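PelD (Pseudomonas aeruginosa, PDB 4EU0) binds cyclic di-GMP, probably as an effector in pellicle formation, through a degenerate GGDEF domain that follows a GAF domain in this C-terminal piece of a membrane protein. Local coordinates at residues E200-L205 and G223-L228; R268-E271 and G275-R278; H283-F286 and G290-D293. All coordinates share one frame; numbering follows the deposited sequence.

Contact 1. Residues E200-L205 and G223-L228; sequences EVQRLL and GRRVLL
Gln202 and Arg225 run roughly perpendicular to each other, and the amide oxygen of the glutamine settles against the flank of the arginine. Gln202 CG stands anti to the backbone N (chi1 -168°) and the chain runs on extended, which carries the amide straight from the helix to the strand. Arg225 NH1 donates to Gln202 OE1 over 3.1 Å with an N-H...O angle of 159°. The oxygen lies at the edge of the guanidinium, in its plane, but NH1 stands well above the plane of the amide carbonyl, 54° out of it. The same OE1 lies alongside the arginine chain, touching Arg225 CB, CG and CD (CD at 3.4 Å) as well as NH1, while NE2 of the glutamine is hydrogen-bonded to Glu206 OE2. One helix turn further on, Leu205 and Leu227 pass side by side, pointing opposite ways. Their meeting is tight: Leu205 CB and Leu227 CD2 are 3.2 Å apart, short for two carbons. The polar pair lies at the start of the strand, the apolar pair two residues on. This is a helix laid on an antiparallel sheet within the GGDEF domain: helix 198-207 packs on strand 225-231, Leu205 also touches Phe190 of strand 185-192 and Phe250 of helix 236-253, and Gln202 and Leu227 both rest against Arg217 of strand 214-219.

Contact 2. Residues R268-E271 and G275-R278; sequences RQYE and GNDR
Asn276 faces Tyr270 and Glu271 across the short connection between a strand and the following helix, a beta-alpha loop of the GGDEF domain, where strand 265-272 leads into helix 280-288. Asn276 and Tyr270 reach toward each other from the loop and the strand; Glu271 takes part through its carbonyl oxygen. Asn276 OD1 lies 3.7 Å from Tyr270 OH, longer than a hydrogen bond, and approaches the end of the ring obliquely, with amide and ring planes 68° apart. The amide nitrogen is turned to the other residue: Asn276 ND2 is 3.9 Å from Glu271 O, a gap that a water closes. What positions the tyrosine lies in the second shell. With CG anti to the backbone N (chi1 -178°), the ring leaves the strand for helix 280-288, where it meets the ring of Phe284 and touches Ala280 and Leu281; the strand itself is hydrogen-bonded to strand 185-192 through Tyr270 and Leu187. The loop is shaped by its own polar residues. Asp273 OD1 accepts from Gly275 N, and OD2 of Asp277 accepts from Gln279 N in an Asx turn just before the helix. Contact between loop and strand is thus light, lies at the surface and includes one bridging water. In the bridge, the water oxygen accepts from Asn276 ND2 at 2.7 Å, while its donation to Glu271 O, at 3.3 Å, is weak.

Contact 3. Residues H283-F286 and G290-D293; sequences HFLF and GLND
Leu285 O takes the hydrogen of Leu291 N over 3.0 Å, the one direct hydrogen bond between these segments. It lies in the carbonyl plane with an N-H...O angle of 151°, and spans six residues, one more than the i+5 bond of a Schellman motif. Gly290, the first residue to leave helical geometry, has a positive phi of 72° and swings the chain back beside the helix end, which has a wider pi-type turn at 283-286. A CH...O contact and a water bridge also join the segments: Phe286 CA meets Leu291 O at 3.3 Å, and one water donates to Phe286 O at 2.8 Å and to Leu291 O at 2.7 Å. Aromatic packing comes from Phe286. Its CG is anti to the carbonyl carbon (chi1 -61°), which turns the ring back along the returning backbone: Phe286 CE1 lies 3.2 Å from Asn292 C, and Asp293 N sits over one face, 3.5 Å from Phe286 CZ. Apolar packing is looser, with Leu285 CD2 4.2 Å from Leu291 CD1. Both leucines face the sheet and touch Leu228 of strand 225-231; Leu285 also meets Leu187 of strand 185-192, and Leu285 and Phe286 share Val296. The helix thus lies against strands 185-192 and 225-231, and the tail joins it on 225-231 through Leu291.

The contacts follow one another along the chain, each closing before the next opens, and all involve the four-stranded antiparallel sheet of the GGDEF domain. Contacts 2 and 3 have centres about 13 Å apart and meet through Phe284, which packs on Arg268 and Tyr270. Contacts 1 and 2, with centres about 22 Å apart, do not touch, but Glu191 forms salt bridges with both Arg224 and Arg268. The side chain of Leu205 is about 10 Å from the bound cyclic di-GMP; contact 3 lies away from the ligand sites. Strand 225-231 is thus sandwiched: helix 198-207 packs on one face, helix 280-288 and the C-terminal tail on the other, where Leu228 CD1 is 3.7 Å from Leu285 CD2.

Contact 1. Residues E200-L205 and G223-L228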
ATOM      1  N   GLU A 200     -14.242  21.365  13.560  1.00 14.26           N
ATOM      2  CA  GLU A 200     -14.844  21.467  12.228  1.00 13.83           C
ATOM      3  C   GLU A 200     -13.820  21.365  11.103  1.00 12.62           C
ATOM      4  O   GLU A 200     -14.116  20.804  10.047  1.00 13.03           O
ATOM      5  CB  GLU A 200     -15.714  22.716  12.086  1.00 13.80           C
ATOM      6  CG  GLU A 200     -16.996  22.629  12.903  1.00 15.61           C
ATOM      7  CD  GLU A 200     -17.896  21.504  12.456  1.00 16.38           C
ATOM      8  OE1 GLU A 200     -18.127  21.368  11.234  1.00 15.67           O
ATOM      9  OE2 GLU A 200     -18.401  20.765  13.332  1.00 18.76           O
ATOM     10  N   VAL A 201     -12.621  21.895  11.331  1.00 12.44           N
ATOM     11  CA  VAL A 201     -11.533  21.725  10.360  1.00 11.92           C
ATOM     12  C   VAL A 201     -11.206  20.235  10.221  1.00 11.79           C
ATOM     13  O   VAL A 201     -11.088  19.706   9.102  1.00 11.85           O
ATOM     14  CB  VAL A 201     -10.274  22.530  10.768  1.00 11.79           C
ATOM     15  CG1 VAL A 201      -9.102  22.171   9.880  1.00 12.05           C
ATOM     16  CG2 VAL A 201     -10.562  24.025  10.674  1.00 12.01           C
ATOM     17  N   GLN A 202     -11.095  19.546  11.351  1.00 12.33           N
ATOM     18  CA  GLN A 202     -10.788  18.112  11.315  1.00 13.03           C
ATOM     19  C   GLN A 202     -11.863  17.333  10.558  1.00 13.48           C
ATOM     20  O   GLN A 202     -11.547  16.455   9.745  1.00 13.46           O
ATOM     21  CB  GLN A 202     -10.611  17.541  12.719  1.00 14.21           C
ATOM     22  CG  GLN A 202     -10.005  16.132  12.726  1.00 15.64           C
ATOM     23  CD  GLN A 202      -9.853  15.589  14.130  1.00 19.63           C
ATOM     24  OE1 GLN A 202      -9.131  16.159  14.951  1.00 21.20           O
ATOM     25  NE2 GLN A 202     -10.529  14.481  14.412  1.00 21.05           N
ATOM     26  N   ARG A 203     -13.125  17.673  10.796  1.00 13.66           N
ATOM     27  CA  ARG A 203     -14.212  16.977  10.120  1.00 14.09           C
ATOM     28  C   ARG A 203     -14.152  17.182   8.612  1.00 13.84           C
ATOM     29  O   ARG A 203     -14.445  16.259   7.844  1.00 13.87           O
ATOM     30  CB  ARG A 203     -15.567  17.410  10.672  1.00 14.64           C
ATOM     31  CG  ARG A 203     -15.859  16.824  12.029  1.00 16.31           C
ATOM     32  CD  ARG A 203     -17.090  17.448  12.645  1.00 18.02           C
ATOM     33  NE  ARG A 203     -17.447  16.797  13.904  1.00 20.11           N
ATOM     34  CZ  ARG A 203     -18.202  15.708  14.003  1.00 22.29           C
ATOM     35  NH1 ARG A 203     -18.707  15.135  12.914  1.00 23.04           N
ATOM     36  NH2 ARG A 203     -18.464  15.195  15.198  1.00 25.57           N
ATOM     37  N   LEU A 204     -13.785  18.394   8.190  1.00 13.48           N
ATOM     38  CA  LEU A 204     -13.638  18.668   6.763  1.00 13.65           C
ATOM     39  C   LEU A 204     -12.473  17.863   6.179  1.00 13.09           C
ATOM     40  O   LEU A 204     -12.582  17.289   5.101  1.00 12.63           O
ATOM     41  CB  LEU A 204     -13.481  20.180   6.504  1.00 14.29           C
ATOM     42  CG  LEU A 204     -13.615  20.629   5.044  1.00 15.65           C
ATOM     43  CD1 LEU A 204     -15.048  20.495   4.553  1.00 18.54           C
ATOM     44  CD2 LEU A 204     -13.132  22.066   4.879  1.00 16.58           C
ATOM     45  N   LEU A 205     -11.360  17.812   6.903  1.00 12.85           N
ATOM     46  CA  LEU A 205     -10.208  17.023   6.459  1.00 12.80           C
ATOM     47  C   LEU A 205     -10.568  15.530   6.379  1.00 13.47           C
ATOM     48  O   LEU A 205     -10.248  14.861   5.388  1.00 14.35           O
ATOM     49  CB  LEU A 205      -9.006  17.275   7.377  1.00 12.94           C
ATOM     50  CG  LEU A 205      -8.337  18.642   7.243  1.00 12.33           C
ATOM     51  CD1 LEU A 205      -7.388  18.849   8.424  1.00 14.54           C
ATOM     52  CD2 LEU A 205      -7.587  18.781   5.891  1.00 16.29           C
ATOM     53  N   GLY A 223      -1.329  18.921  23.225  1.00 27.55           N
ATOM     54  CA  GLY A 223      -2.774  18.727  23.367  1.00 26.58           C
ATOM     55  C   GLY A 223      -3.595  19.119  22.150  1.00 24.57           C
ATOM     56  O   GLY A 223      -4.828  19.183  22.220  1.00 24.16           O
ATOM     57  N   ARG A 224      -2.916  19.372  21.033  1.00 22.93           N
ATOM     58  CA  ARG A 224      -3.584  19.835  19.822  1.00 21.17           C
ATOM     59  C   ARG A 224      -3.968  18.686  18.920  1.00 18.76           C
ATOM     60  O   ARG A 224      -3.283  17.655  18.880  1.00 18.37           O
ATOM     61  CB  ARG A 224      -2.700  20.817  19.058  1.00 21.24           C
ATOM     62  CG  ARG A 224      -2.449  22.103  19.815  1.00 25.53           C
ATOM     63  CD  ARG A 224      -1.989  23.172  18.876  1.00 29.94           C
ATOM     64  NE  ARG A 224      -0.543  23.189  18.730  1.00 34.41           N
ATOM     65  CZ  ARG A 224       0.232  24.224  19.037  1.00 35.69           C
ATOM     66  NH1 ARG A 224      -0.294  25.346  19.514  1.00 37.86           N
ATOM     67  NH2 ARG A 224       1.541  24.133  18.863  1.00 37.80           N
ATOM     68  N   ARG A 225      -5.068  18.869  18.197  1.00 17.27           N
ATOM     69  CA  ARG A 225      -5.478  17.910  17.179  1.00 16.36           C
ATOM     70  C   ARG A 225      -4.433  17.902  16.075  1.00 15.62           C
ATOM     71  O   ARG A 225      -4.006  18.957  15.596  1.00 15.00           O
ATOM     72  CB  ARG A 225      -6.832  18.299  16.586  1.00 15.63           C
ATOM     73  CG  ARG A 225      -7.976  18.359  17.575  1.00 17.58           C
ATOM     74  CD  ARG A 225      -9.225  18.933  16.893  1.00 18.47           C
ATOM     75  NE  ARG A 225     -10.392  18.940  17.783  1.00 19.50           N
ATOM     76  CZ  ARG A 225     -11.216  17.910  17.953  1.00 22.87           C
ATOM     77  NH1 ARG A 225     -11.013  16.767  17.306  1.00 24.17           N
ATOM     78  NH2 ARG A 225     -12.253  18.014  18.781  1.00 23.38           N
ATOM     79  N   VAL A 226      -4.011  16.705  15.684  1.00 15.67           N
ATOM     80  CA  VAL A 226      -3.157  16.539  14.515  1.00 15.25           C
ATOM     81  C   VAL A 226      -3.824  15.486  13.656  1.00 14.69           C
ATOM     82  O   VAL A 226      -4.117  14.390  14.147  1.00 15.58           O
ATOM     83  CB  VAL A 226      -1.739  16.047  14.881  1.00 15.92           C
ATOM     84  CG1 VAL A 226      -0.955  15.679  13.617  1.00 15.63           C
ATOM     85  CG2 VAL A 226      -0.984  17.087  15.716  1.00 16.99           C
ATOM     86  N   LEU A 227      -4.087  15.833  12.396  1.00 13.75           N
ATOM     87  CA  LEU A 227      -4.563  14.855  11.435  1.00 13.50           C
ATOM     88  C   LEU A 227      -3.442  14.499  10.477  1.00 13.26           C
ATOM     89  O   LEU A 227      -2.968  15.345   9.712  1.00 13.30           O
ATOM     90  CB  LEU A 227      -5.778  15.363  10.672  1.00 14.23           C
ATOM     91  CG  LEU A 227      -6.364  14.288   9.745  1.00 15.82           C
ATOM     92  CD1 LEU A 227      -7.114  13.206  10.536  1.00 18.01           C
ATOM     93  CD2 LEU A 227      -7.290  14.914   8.774  1.00 17.14           C
ATOM     94  N   LEU A 228      -3.011  13.245  10.542  1.00 12.88           N
ATOM     95  CA  LEU A 228      -2.008  12.732   9.626  1.00 12.16           C
ATOM     96  C   LEU A 228      -2.713  12.174   8.409  1.00 11.42           C
ATOM     97  O   LEU A 228      -3.712  11.459   8.534  1.00 12.25           O
ATOM     98  CB  LEU A 228      -1.256  11.598  10.303  1.00 13.73           C
ATOM     99  CG  LEU A 228       0.228  11.355  10.118  1.00 16.15           C
ATOM    100  CD1 LEU A 228       1.047  12.634   9.882  1.00 18.20           C
ATOM    101  CD2 LEU A 228       0.671  10.595  11.384  1.00 14.25           C
TER

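Contact 2. Residues R268-E271 and G275-R278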
ATOM      1  N   ARG A 268       2.457  20.589   7.724  1.00 14.18           N
ATOM      2  CA  ARG A 268       3.791  20.024   7.695  1.00 15.60           C
ATOM      3  C   ARG A 268       3.751  18.879   6.708  1.00 14.89           C
ATOM      4  O   ARG A 268       2.834  18.073   6.731  1.00 14.40           O
ATOM      5  CB  ARG A 268       4.188  19.517   9.090  1.00 16.26           C
ATOM      6  CG  ARG A 268       4.272  20.598  10.175  1.00 19.93           C
ATOM      7  CD  ARG A 268       3.822  20.026  11.544  1.00 23.99           C
ATOM      8  NE  ARG A 268       3.818  21.007  12.643  1.00 25.43           N
ATOM      9  CZ  ARG A 268       4.899  21.671  13.043  1.00 25.21           C
ATOM     10  NH1 ARG A 268       6.050  21.475  12.426  1.00 27.78           N
ATOM     11  NH2 ARG A 268       4.836  22.540  14.047  1.00 25.79           N
ATOM     12  N   GLN A 269       4.737  18.824   5.823  1.00 15.60           N
ATOM     13  CA  GLN A 269       4.756  17.846   4.740  1.00 16.08           C
ATOM     14  C   GLN A 269       6.050  17.052   4.789  1.00 16.15           C
ATOM     15  O   GLN A 269       7.113  17.605   5.066  1.00 16.74           O
ATOM     16  CB  GLN A 269       4.627  18.581   3.400  1.00 17.18           C
ATOM     17  CG  GLN A 269       4.523  17.701   2.172  1.00 20.11           C
ATOM     18  CD  GLN A 269       4.385  18.500   0.873  1.00 22.06           C
ATOM     19  OE1 GLN A 269       4.048  19.682   0.874  1.00 21.68           O
ATOM     20  NE2 GLN A 269       4.629  17.835  -0.244  1.00 25.76           N
ATOM     21  N   TYR A 270       5.949  15.752   4.533  1.00 15.39           N
ATOM     22  CA  TYR A 270       7.110  14.880   4.450  1.00 16.77           C
ATOM     23  C   TYR A 270       7.003  14.035   3.186  1.00 16.91           C
ATOM     24  O   TYR A 270       6.096  13.213   3.058  1.00 14.71           O
ATOM     25  CB  TYR A 270       7.184  13.989   5.697  1.00 17.08           C
ATOM     26  CG  TYR A 270       8.382  13.068   5.736  1.00 18.27           C
ATOM     27  CD1 TYR A 270       9.564  13.459   6.358  1.00 20.88           C
ATOM     28  CD2 TYR A 270       8.327  11.806   5.151  1.00 19.17           C
ATOM     29  CE1 TYR A 270      10.661  12.614   6.402  1.00 22.70           C
ATOM     30  CE2 TYR A 270       9.425  10.949   5.185  1.00 19.87           C
ATOM     31  CZ  TYR A 270      10.586  11.368   5.808  1.00 22.35           C
ATOM     32  OH  TYR A 270      11.680  10.532   5.845  1.00 24.53           O
ATOM     33  N   GLU A 271       7.935  14.230   2.252  1.00 18.86           N
ATOM     34  CA  GLU A 271       7.935  13.429   1.022  1.00 20.64           C
ATOM     35  C   GLU A 271       8.780  12.186   1.231  1.00 21.63           C
ATOM     36  O   GLU A 271       9.955  12.283   1.599  1.00 22.63           O
ATOM     37  CB  GLU A 271       8.470  14.231  -0.168  1.00 21.60           C
ATOM     38  CG  GLU A 271       7.484  15.243  -0.749  1.00 24.56           C
ATOM     39  CD  GLU A 271       7.909  15.747  -2.119  1.00 27.73           C
ATOM     40  OE1 GLU A 271       8.844  15.161  -2.704  1.00 30.75           O
ATOM     41  OE2 GLU A 271       7.310  16.721  -2.621  1.00 28.02           O
ATOM     42  N   GLY A 275      16.230   8.733  -0.777  1.00 39.19           N
ATOM     43  CA  GLY A 275      17.328   9.656  -0.499  1.00 40.94           C
ATOM     44  C   GLY A 275      17.334  10.167   0.934  1.00 41.05           C
ATOM     45  O   GLY A 275      18.404  10.339   1.523  1.00 42.81           O
ATOM     46  N   ASN A 276      16.143  10.408   1.495  1.00 39.37           N
ATOM     47  CA  ASN A 276      16.000  10.865   2.887  1.00 39.25           C
ATOM     48  C   ASN A 276      16.757   9.981   3.874  1.00 39.44           C
ATOM     49  O   ASN A 276      16.744   8.758   3.746  1.00 39.20           O
ATOM     50  CB  ASN A 276      14.523  10.936   3.299  1.00 37.63           C
ATOM     51  CG  ASN A 276      13.843  12.216   2.843  1.00 38.80           C
ATOM     52  OD1 ASN A 276      13.301  12.973   3.660  1.00 39.21           O
ATOM     53  ND2 ASN A 276      13.865  12.465   1.536  1.00 38.69           N
ATOM     54  N   ASP A 277      17.415  10.607   4.849  1.00 40.12           N
ATOM     55  CA  ASP A 277      18.140   9.882   5.899  1.00 40.64           C
ATOM     56  C   ASP A 277      17.191   9.009   6.729  1.00 38.56           C
ATOM     57  O   ASP A 277      15.991   9.275   6.789  1.00 36.74           O
ATOM     58  CB  ASP A 277      18.974  10.862   6.749  1.00 42.98           C
ATOM     59  CG  ASP A 277      18.782  10.679   8.246  1.00 43.97           C
ATOM     60  OD1 ASP A 277      19.646  10.043   8.896  1.00 46.57           O
ATOM     61  OD2 ASP A 277      17.768  11.184   8.772  1.00 43.88           O
ATOM     62  N   ARG A 278      17.726   7.955   7.342  1.00 38.49           N
ATOM     63  CA  ARG A 278      16.893   6.983   8.058  1.00 36.64           C
ATOM     64  C   ARG A 278      16.206   7.530   9.320  1.00 35.38           C
ATOM     65  O   ARG A 278      15.223   6.959   9.793  1.00 34.55           O
ATOM     66  CB  ARG A 278      17.679   5.693   8.341  1.00 38.24           C
ATOM     67  CG  ARG A 278      17.560   4.674   7.206  1.00 38.60           C
ATOM     68  CD  ARG A 278      18.397   3.417   7.415  1.00 42.22           C
ATOM     69  NE  ARG A 278      18.153   2.761   8.700  1.00 44.66           N
ATOM     70  CZ  ARG A 278      17.154   1.917   8.959  1.00 43.92           C
ATOM     71  NH1 ARG A 278      16.256   1.604   8.027  1.00 41.71           N
ATOM     72  NH2 ARG A 278      17.052   1.388  10.171  1.00 44.57           N
TER
HETATM   73  O   HOH W   1      12.278  13.762  -0.291  1.00 30.46           O

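Contact 3. Residues H283-F286 and G290-D293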
ATOM      1  N   HIS A 283      12.172  12.280  13.120  1.00 24.39           N
ATOM      2  CA  HIS A 283      12.236  13.708  13.415  1.00 24.98           C
ATOM      3  C   HIS A 283      10.934  14.413  13.058  1.00 23.20           C
ATOM      4  O   HIS A 283      10.435  15.243  13.815  1.00 23.50           O
ATOM      5  CB  HIS A 283      13.416  14.367  12.695  1.00 26.24           C
ATOM      6  CG  HIS A 283      13.466  15.850  12.868  1.00 27.52           C
ATOM      7  ND1 HIS A 283      13.917  16.449  14.025  1.00 29.47           N
ATOM      8  CD2 HIS A 283      13.108  16.857  12.037  1.00 27.96           C
ATOM      9  CE1 HIS A 283      13.831  17.761  13.899  1.00 30.89           C
ATOM     10  NE2 HIS A 283      13.343  18.036  12.702  1.00 28.61           N
ATOM     11  N   PHE A 284      10.383  14.052  11.907  1.00 21.61           N
ATOM     12  CA  PHE A 284       9.151  14.656  11.422  1.00 20.16           C
ATOM     13  C   PHE A 284       7.982  14.362  12.364  1.00 19.96           C
ATOM     14  O   PHE A 284       7.299  15.276  12.819  1.00 19.25           O
ATOM     15  CB  PHE A 284       8.852  14.166  10.006  1.00 19.34           C
ATOM     16  CG  PHE A 284       7.540  14.663   9.454  1.00 18.04           C
ATOM     17  CD1 PHE A 284       7.405  15.979   9.026  1.00 19.38           C
ATOM     18  CD2 PHE A 284       6.437  13.816   9.360  1.00 17.03           C
ATOM     19  CE1 PHE A 284       6.182  16.437   8.512  1.00 18.26           C
ATOM     20  CE2 PHE A 284       5.212  14.265   8.844  1.00 18.93           C
ATOM     21  CZ  PHE A 284       5.087  15.578   8.417  1.00 17.72           C
ATOM     22  N   LEU A 285       7.761  13.089  12.666  1.00 19.94           N
ATOM     23  CA  LEU A 285       6.586  12.715  13.459  1.00 20.14           C
ATOM     24  C   LEU A 285       6.753  12.921  14.962  1.00 21.99           C
ATOM     25  O   LEU A 285       5.826  13.402  15.608  1.00 21.67           O
ATOM     26  CB  LEU A 285       6.146  11.275  13.159  1.00 19.42           C
ATOM     27  CG  LEU A 285       5.628  10.994  11.746  1.00 18.30           C
ATOM     28  CD1 LEU A 285       5.394   9.491  11.567  1.00 20.74           C
ATOM     29  CD2 LEU A 285       4.357  11.779  11.419  1.00 17.27           C
ATOM     30  N   PHE A 286       7.925  12.576  15.516  1.00 24.26           N
ATOM     31  CA  PHE A 286       8.115  12.569  16.976  1.00 26.68           C
ATOM     32  C   PHE A 286       8.658  13.859  17.585  1.00 28.58           C
ATOM     33  O   PHE A 286       8.600  14.050  18.813  1.00 30.69           O
ATOM     34  CB  PHE A 286       8.994  11.388  17.422  1.00 28.07           C
ATOM     35  CG  PHE A 286       8.423  10.037  17.096  1.00 27.95           C
ATOM     36  CD1 PHE A 286       7.058   9.868  16.876  1.00 27.53           C
ATOM     37  CD2 PHE A 286       9.254   8.927  17.026  1.00 30.24           C
ATOM     38  CE1 PHE A 286       6.537   8.619  16.572  1.00 27.89           C
ATOM     39  CE2 PHE A 286       8.741   7.667  16.730  1.00 30.73           C
ATOM     40  CZ  PHE A 286       7.378   7.515  16.507  1.00 28.84           C
ATOM     41  N   GLY A 290       5.155  16.394  17.286  1.00 23.70           N
ATOM     42  CA  GLY A 290       4.967  16.192  18.720  1.00 25.83           C
ATOM     43  C   GLY A 290       4.253  14.902  19.062  1.00 25.56           C
ATOM     44  O   GLY A 290       3.534  14.831  20.061  1.00 26.27           O
ATOM     45  N   LEU A 291       4.452  13.884  18.229  1.00 25.60           N
ATOM     46  CA  LEU A 291       3.810  12.589  18.418  1.00 26.23           C
ATOM     47  C   LEU A 291       4.792  11.614  19.058  1.00 28.26           C
ATOM     48  O   LEU A 291       5.944  11.969  19.334  1.00 29.65           O
ATOM     49  CB  LEU A 291       3.281  12.044  17.082  1.00 24.19           C
ATOM     50  CG  LEU A 291       2.380  12.955  16.227  1.00 23.07           C
ATOM     51  CD1 LEU A 291       2.084  12.330  14.870  1.00 21.17           C
ATOM     52  CD2 LEU A 291       1.075  13.296  16.954  1.00 23.48           C
ATOM     53  N   ASN A 292       4.330  10.393  19.317  1.00 29.50           N
ATOM     54  CA  ASN A 292       5.182   9.366  19.929  1.00 31.87           C
ATOM     55  C   ASN A 292       4.975   7.981  19.319  1.00 31.85           C
ATOM     56  O   ASN A 292       4.036   7.766  18.555  1.00 30.26           O
ATOM     57  CB  ASN A 292       5.031   9.337  21.459  1.00 34.10           C
ATOM     58  CG  ASN A 292       3.615   9.017  21.912  1.00 34.78           C
ATOM     59  OD1 ASN A 292       3.016   8.027  21.488  1.00 34.69           O
ATOM     60  ND2 ASN A 292       3.077   9.856  22.789  1.00 36.15           N
ATOM     61  N   ASP A 293       5.858   7.048  19.671  1.00 34.03           N
ATOM     62  CA  ASP A 293       5.842   5.697  19.107  1.00 34.59           C
ATOM     63  C   ASP A 293       4.621   4.861  19.504  1.00 34.94           C
ATOM     64  O   ASP A 293       4.394   3.787  18.942  1.00 34.78           O
ATOM     65  CB  ASP A 293       7.146   4.957  19.455  1.00 36.55           C
ATOM     66  CG  ASP A 293       7.377   4.834  20.955  1.00 39.47           C
ATOM     67  OD1 ASP A 293       6.943   5.720  21.723  1.00 41.72           O
ATOM     68  OD2 ASP A 293       8.018   3.849  21.366  1.00 41.73           O
TER
HETATM   69  O   HOH W   2       6.929  13.801  20.995  1.00 26.39           O